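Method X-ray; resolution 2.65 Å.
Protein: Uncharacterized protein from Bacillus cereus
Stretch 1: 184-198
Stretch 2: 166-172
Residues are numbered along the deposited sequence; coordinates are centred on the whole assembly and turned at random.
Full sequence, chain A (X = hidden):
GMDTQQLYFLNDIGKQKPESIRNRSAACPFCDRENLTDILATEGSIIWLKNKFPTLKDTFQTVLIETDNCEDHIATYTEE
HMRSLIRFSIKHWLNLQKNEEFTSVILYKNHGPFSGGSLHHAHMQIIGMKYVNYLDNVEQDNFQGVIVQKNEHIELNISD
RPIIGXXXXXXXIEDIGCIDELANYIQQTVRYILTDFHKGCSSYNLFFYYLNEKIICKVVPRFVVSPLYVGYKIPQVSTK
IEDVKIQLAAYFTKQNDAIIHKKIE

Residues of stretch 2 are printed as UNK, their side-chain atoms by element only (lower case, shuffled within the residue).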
# COMPACT_ATOMS: atom_id res chain seq x y z
N ASN A 184 -2.64 31.75 1.21
CA ASN A 184 -3.83 31.78 2.05
C ASN A 184 -4.30 30.35 2.39
O ASN A 184 -4.65 30.10 3.54
CB ASN A 184 -4.97 32.55 1.38
CG ASN A 184 -6.20 32.69 2.26
OD1 ASN A 184 -6.14 33.22 3.38
ND2 ASN A 184 -7.34 32.21 1.77
N TYR A 185 -4.28 29.44 1.39
CA TYR A 185 -4.68 28.03 1.55
C TYR A 185 -3.71 27.30 2.47
O TYR A 185 -4.16 26.48 3.27
CB TYR A 185 -4.78 27.34 0.18
CG TYR A 185 -6.13 27.48 -0.48
CD1 TYR A 185 -6.64 28.73 -0.83
CD2 TYR A 185 -6.88 26.35 -0.81
CE1 TYR A 185 -7.88 28.86 -1.44
CE2 TYR A 185 -8.13 26.47 -1.43
CZ TYR A 185 -8.63 27.73 -1.74
OH TYR A 185 -9.85 27.86 -2.35
N ILE A 186 -2.39 27.60 2.38
CA ILE A 186 -1.39 26.99 3.27
C ILE A 186 -1.71 27.42 4.70
O ILE A 186 -1.88 26.57 5.56
CB ILE A 186 0.07 27.33 2.87
CG1 ILE A 186 0.44 26.73 1.49
CG2 ILE A 186 1.05 26.85 3.95
CD1 ILE A 186 1.73 27.28 0.90
N GLN A 187 -1.86 28.74 4.93
CA GLN A 187 -2.14 29.31 6.25
C GLN A 187 -3.39 28.69 6.87
O GLN A 187 -3.32 28.28 8.03
CB GLN A 187 -2.28 30.83 6.20
CG GLN A 187 -2.29 31.44 7.59
CD GLN A 187 -2.34 32.94 7.59
OE1 GLN A 187 -3.15 33.57 6.89
NE2 GLN A 187 -1.54 33.54 8.45
N GLN A 188 -4.51 28.57 6.13
CA GLN A 188 -5.75 27.99 6.66
C GLN A 188 -5.59 26.50 6.96
O GLN A 188 -6.02 26.07 8.03
CB GLN A 188 -6.94 28.21 5.71
CG GLN A 188 -7.36 29.67 5.55
CD GLN A 188 -7.59 30.37 6.87
OE1 GLN A 188 -6.72 31.11 7.36
NE2 GLN A 188 -8.73 30.12 7.50
N THR A 189 -4.94 25.74 6.07
CA THR A 189 -4.73 24.31 6.28
C THR A 189 -3.85 24.12 7.51
O THR A 189 -4.17 23.26 8.33
CB THR A 189 -4.15 23.62 5.02
OG1 THR A 189 -4.94 23.94 3.87
CG2 THR A 189 -4.07 22.10 5.18
N VAL A 190 -2.79 24.94 7.68
CA VAL A 190 -1.89 24.89 8.85
C VAL A 190 -2.70 25.20 10.13
O VAL A 190 -2.62 24.44 11.09
CB VAL A 190 -0.68 25.85 8.68
CG1 VAL A 190 -0.01 26.19 10.02
CG2 VAL A 190 0.34 25.26 7.70
N ARG A 191 -3.52 26.28 10.10
CA ARG A 191 -4.38 26.70 11.21
C ARG A 191 -5.30 25.56 11.64
O ARG A 191 -5.44 25.33 12.84
CB ARG A 191 -5.21 27.94 10.84
CG ARG A 191 -4.43 29.23 10.97
CD ARG A 191 -5.15 30.42 10.38
NE ARG A 191 -4.47 31.66 10.74
CZ ARG A 191 -4.70 32.84 10.17
NH1 ARG A 191 -5.57 32.95 9.17
NH2 ARG A 191 -4.05 33.92 10.58
N TYR A 192 -5.87 24.81 10.67
CA TYR A 192 -6.74 23.67 10.94
C TYR A 192 -5.96 22.54 11.63
O TYR A 192 -6.46 21.97 12.59
CB TYR A 192 -7.39 23.15 9.64
CG TYR A 192 -7.97 21.75 9.75
CD1 TYR A 192 -9.17 21.53 10.42
CD2 TYR A 192 -7.32 20.66 9.18
CE1 TYR A 192 -9.70 20.24 10.54
CE2 TYR A 192 -7.84 19.37 9.30
CZ TYR A 192 -9.03 19.17 9.98
OH TYR A 192 -9.52 17.90 10.09
N ILE A 193 -4.74 22.23 11.13
CA ILE A 193 -3.89 21.16 11.68
C ILE A 193 -3.55 21.48 13.14
O ILE A 193 -3.70 20.61 14.01
CB ILE A 193 -2.61 20.91 10.84
CG1 ILE A 193 -2.99 20.38 9.44
CG2 ILE A 193 -1.65 19.94 11.55
CD1 ILE A 193 -1.87 20.27 8.47
N LEU A 194 -3.15 22.73 13.42
CA LEU A 194 -2.76 23.13 14.77
C LEU A 194 -3.95 23.26 15.72
O LEU A 194 -3.74 23.18 16.93
CB LEU A 194 -2.01 24.48 14.73
CG LEU A 194 -0.68 24.52 13.99
CD1 LEU A 194 -0.10 25.90 14.01
CD2 LEU A 194 0.33 23.54 14.57
N THR A 195 -5.19 23.43 15.19
CA THR A 195 -6.37 23.66 16.02
C THR A 195 -7.34 22.45 16.10
O THR A 195 -7.63 22.02 17.22
CB THR A 195 -7.13 24.88 15.50
OG1 THR A 195 -6.24 25.99 15.43
CG2 THR A 195 -8.35 25.25 16.35
N ASP A 196 -7.89 21.95 14.96
CA ASP A 196 -8.94 20.94 15.01
C ASP A 196 -8.51 19.53 14.65
O ASP A 196 -9.06 18.61 15.26
CB ASP A 196 -10.10 21.33 14.09
CG ASP A 196 -10.91 22.49 14.66
OD1 ASP A 196 -11.34 22.40 15.83
OD2 ASP A 196 -11.14 23.46 13.92
N PHE A 197 -7.59 19.33 13.69
CA PHE A 197 -7.13 17.98 13.33
C PHE A 197 -6.55 17.29 14.57
O PHE A 197 -5.63 17.84 15.18
CB PHE A 197 -6.10 18.05 12.19
CG PHE A 197 -5.67 16.72 11.62
CD1 PHE A 197 -6.46 16.06 10.69
CD2 PHE A 197 -4.44 16.16 11.96
CE1 PHE A 197 -6.05 14.84 10.13
CE2 PHE A 197 -4.03 14.94 11.40
CZ PHE A 197 -4.83 14.29 10.49
N HIS A 198 -7.17 16.16 14.99
CA HIS A 198 -6.78 15.35 16.18
C HIS A 198 -6.83 16.20 17.47
O HIS A 198 -6.08 15.93 18.42
CB HIS A 198 -5.37 14.73 15.99
CG HIS A 198 -5.32 13.53 15.09
ND1 HIS A 198 -4.73 12.35 15.51
CD2 HIS A 198 -5.82 13.36 13.84
CE1 HIS A 198 -4.87 11.50 14.49
NE2 HIS A 198 -5.51 12.07 13.46
N UNK A 166 -0.62 8.42 5.54
CA UNK A 166 -1.50 9.05 6.52
C UNK A 166 -2.20 10.24 5.86
O UNK A 166 -2.55 10.12 4.68
c UNK A 166 -0.72 9.43 7.79
c UNK A 166 0.97 7.63 8.35
c UNK A 166 1.37 6.49 9.07
c UNK A 166 -0.72 6.49 10.24
c UNK A 166 0.52 5.93 10.01
c UNK A 166 -1.12 7.62 9.51
c UNK A 166 -0.27 8.21 8.57
N UNK A 167 -2.45 11.34 6.58
CA UNK A 167 -3.13 12.49 5.98
C UNK A 167 -2.10 13.42 5.33
O UNK A 167 -1.09 13.77 5.92
c UNK A 167 -4.91 14.27 6.36
o UNK A 167 -4.77 12.29 7.73
c UNK A 167 -3.98 13.24 7.01
N UNK A 168 -2.39 13.80 4.08
CA UNK A 168 -1.59 14.71 3.25
C UNK A 168 -2.54 15.62 2.50
O UNK A 168 -3.45 15.13 1.83
c UNK A 168 1.26 12.20 2.15
c UNK A 168 -0.67 13.93 2.28
o UNK A 168 1.09 12.19 0.91
c UNK A 168 0.37 13.08 3.00
o UNK A 168 2.10 11.48 2.73
N UNK A 169 -2.38 16.94 2.69
CA UNK A 169 -3.19 17.97 2.05
C UNK A 169 -2.41 18.57 0.90
O UNK A 169 -1.31 19.09 1.10
c UNK A 169 -4.33 18.55 4.30
c UNK A 169 -3.63 19.05 3.06
c UNK A 169 -6.31 17.70 5.40
c UNK A 169 -5.65 17.69 6.61
c UNK A 169 -3.67 18.51 5.52
c UNK A 169 -5.66 18.16 4.25
c UNK A 169 -4.33 18.07 6.67
N UNK A 170 -2.95 18.46 -0.32
CA UNK A 170 -2.30 18.95 -1.53
C UNK A 170 -2.99 20.21 -2.00
O UNK A 170 -4.20 20.23 -2.21
c UNK A 170 -1.73 16.57 -2.16
n UNK A 170 -2.58 15.57 -2.04
o UNK A 170 -0.54 16.45 -1.87
c UNK A 170 -2.32 17.88 -2.62
N UNK A 171 -2.20 21.29 -2.12
CA UNK A 171 -2.65 22.59 -2.59
C UNK A 171 -1.96 22.82 -3.92
O UNK A 171 -0.73 22.92 -3.96
c UNK A 171 -2.79 23.27 -0.12
c UNK A 171 -2.38 24.20 0.96
c UNK A 171 -3.09 24.97 -1.97
c UNK A 171 -2.38 23.70 -1.55
N UNK A 172 -2.73 22.84 -5.02
CA UNK A 172 -2.18 22.97 -6.39
C UNK A 172 -2.67 24.26 -7.05
O UNK A 172 -3.86 24.56 -7.01
c UNK A 172 -1.90 21.74 -8.65
c UNK A 172 -2.35 20.35 -6.57
c UNK A 172 -3.56 19.75 -5.93
c UNK A 172 -2.57 21.72 -7.28

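Position 166 has seven side-chain atoms, all carbon. One carbon leads into a ring of six. CA-to-CB points toward stretch 1, but the side chain does not reach it and none of its surface is covered there. A one-carbon link to an all-carbon six-membered ring, with no oxygen on it, is phenylalanine: Phe-166.

Position 167 has three side-chain atoms. CB carries one oxygen and one carbon. The fork at CB, with the oxygen on one arm, could in shape be threonine or valine, but the element settles it as threonine. The oxygen lies near the plane of the Phe-197 ring, at its edge. The residue is Thr-167, and its OG1 is 3.4 Å from Phe-197 CZ. This is a contact with a ring carbon and not a hydrogen bond.

Position 168 has five side-chain atoms: three carbons in a row, the third carrying two oxygens. That is a carboxylate at the end of a two-methylene chain, so glutamate. Glu-168 does not touch stretch 1. Its OE1 is hydrogen-bonded elsewhere in the structure.

Position 169 begins the strand. It again has one carbon followed by a ring of six carbons, with no further atom on the ring. It points toward the helix and meets Thr-189, Tyr-192, Ile-193 and Phe-197. This is Phe-169. Its CD2 is 3.6 Å from Thr-189 CG2, its CE2 is 3.8 Å from Ile-193 CD1, and its CZ is 3.9 Å from Tyr-192 CE2. The CZ atom lies at the edge of the Tyr-192 ring, near its plane.

Position 170 has four side-chain atoms: two carbons, the second carrying one oxygen and one nitrogen. This short amide is asparagine. Asn-170 is out of reach of stretch 1, and both ends of its amide are hydrogen-bonded elsewhere in the structure.

Position 171 has four carbons, forked at the first, with one arm two carbons long. Branching at CB excludes leucine and gives isoleucine. Ile-171 points toward the helix. Its CG2 is 3.6 Å from Tyr-185 CB. Its CD1 is 3.8 Å from Ile-186 CG1 and 3.9 Å from Thr-189 OG1.

Position 172 has the same four-carbon pattern, so it is Ile-172. It is out of reach of stretch 1.

The helix and strand run nearly antiparallel, at 167°, with their axes 9.5 Å apart at closest approach. In the strand, side chains alternate, so Phe-169 and Ile-171 face the helix while Asn-170 and Ile-172 do not. Phe-169 and Ile-171 have the most surface covered by stretch 1, 88 Å² each. Ile-171 packs at Tyr-185, Ile-186 and Thr-189, and Phe-169 packs from Thr-189 onward. Thr-189 thus touches both. Thr-189 OG1 donates to Tyr-185 O at 2.7 Å, so the hydroxyl is satisfied within the helix. No hydrogen bond crosses between the stretches. The contact rests on packing, mostly of apolar side chains.

Stretch 2 166-172: FTEFNII
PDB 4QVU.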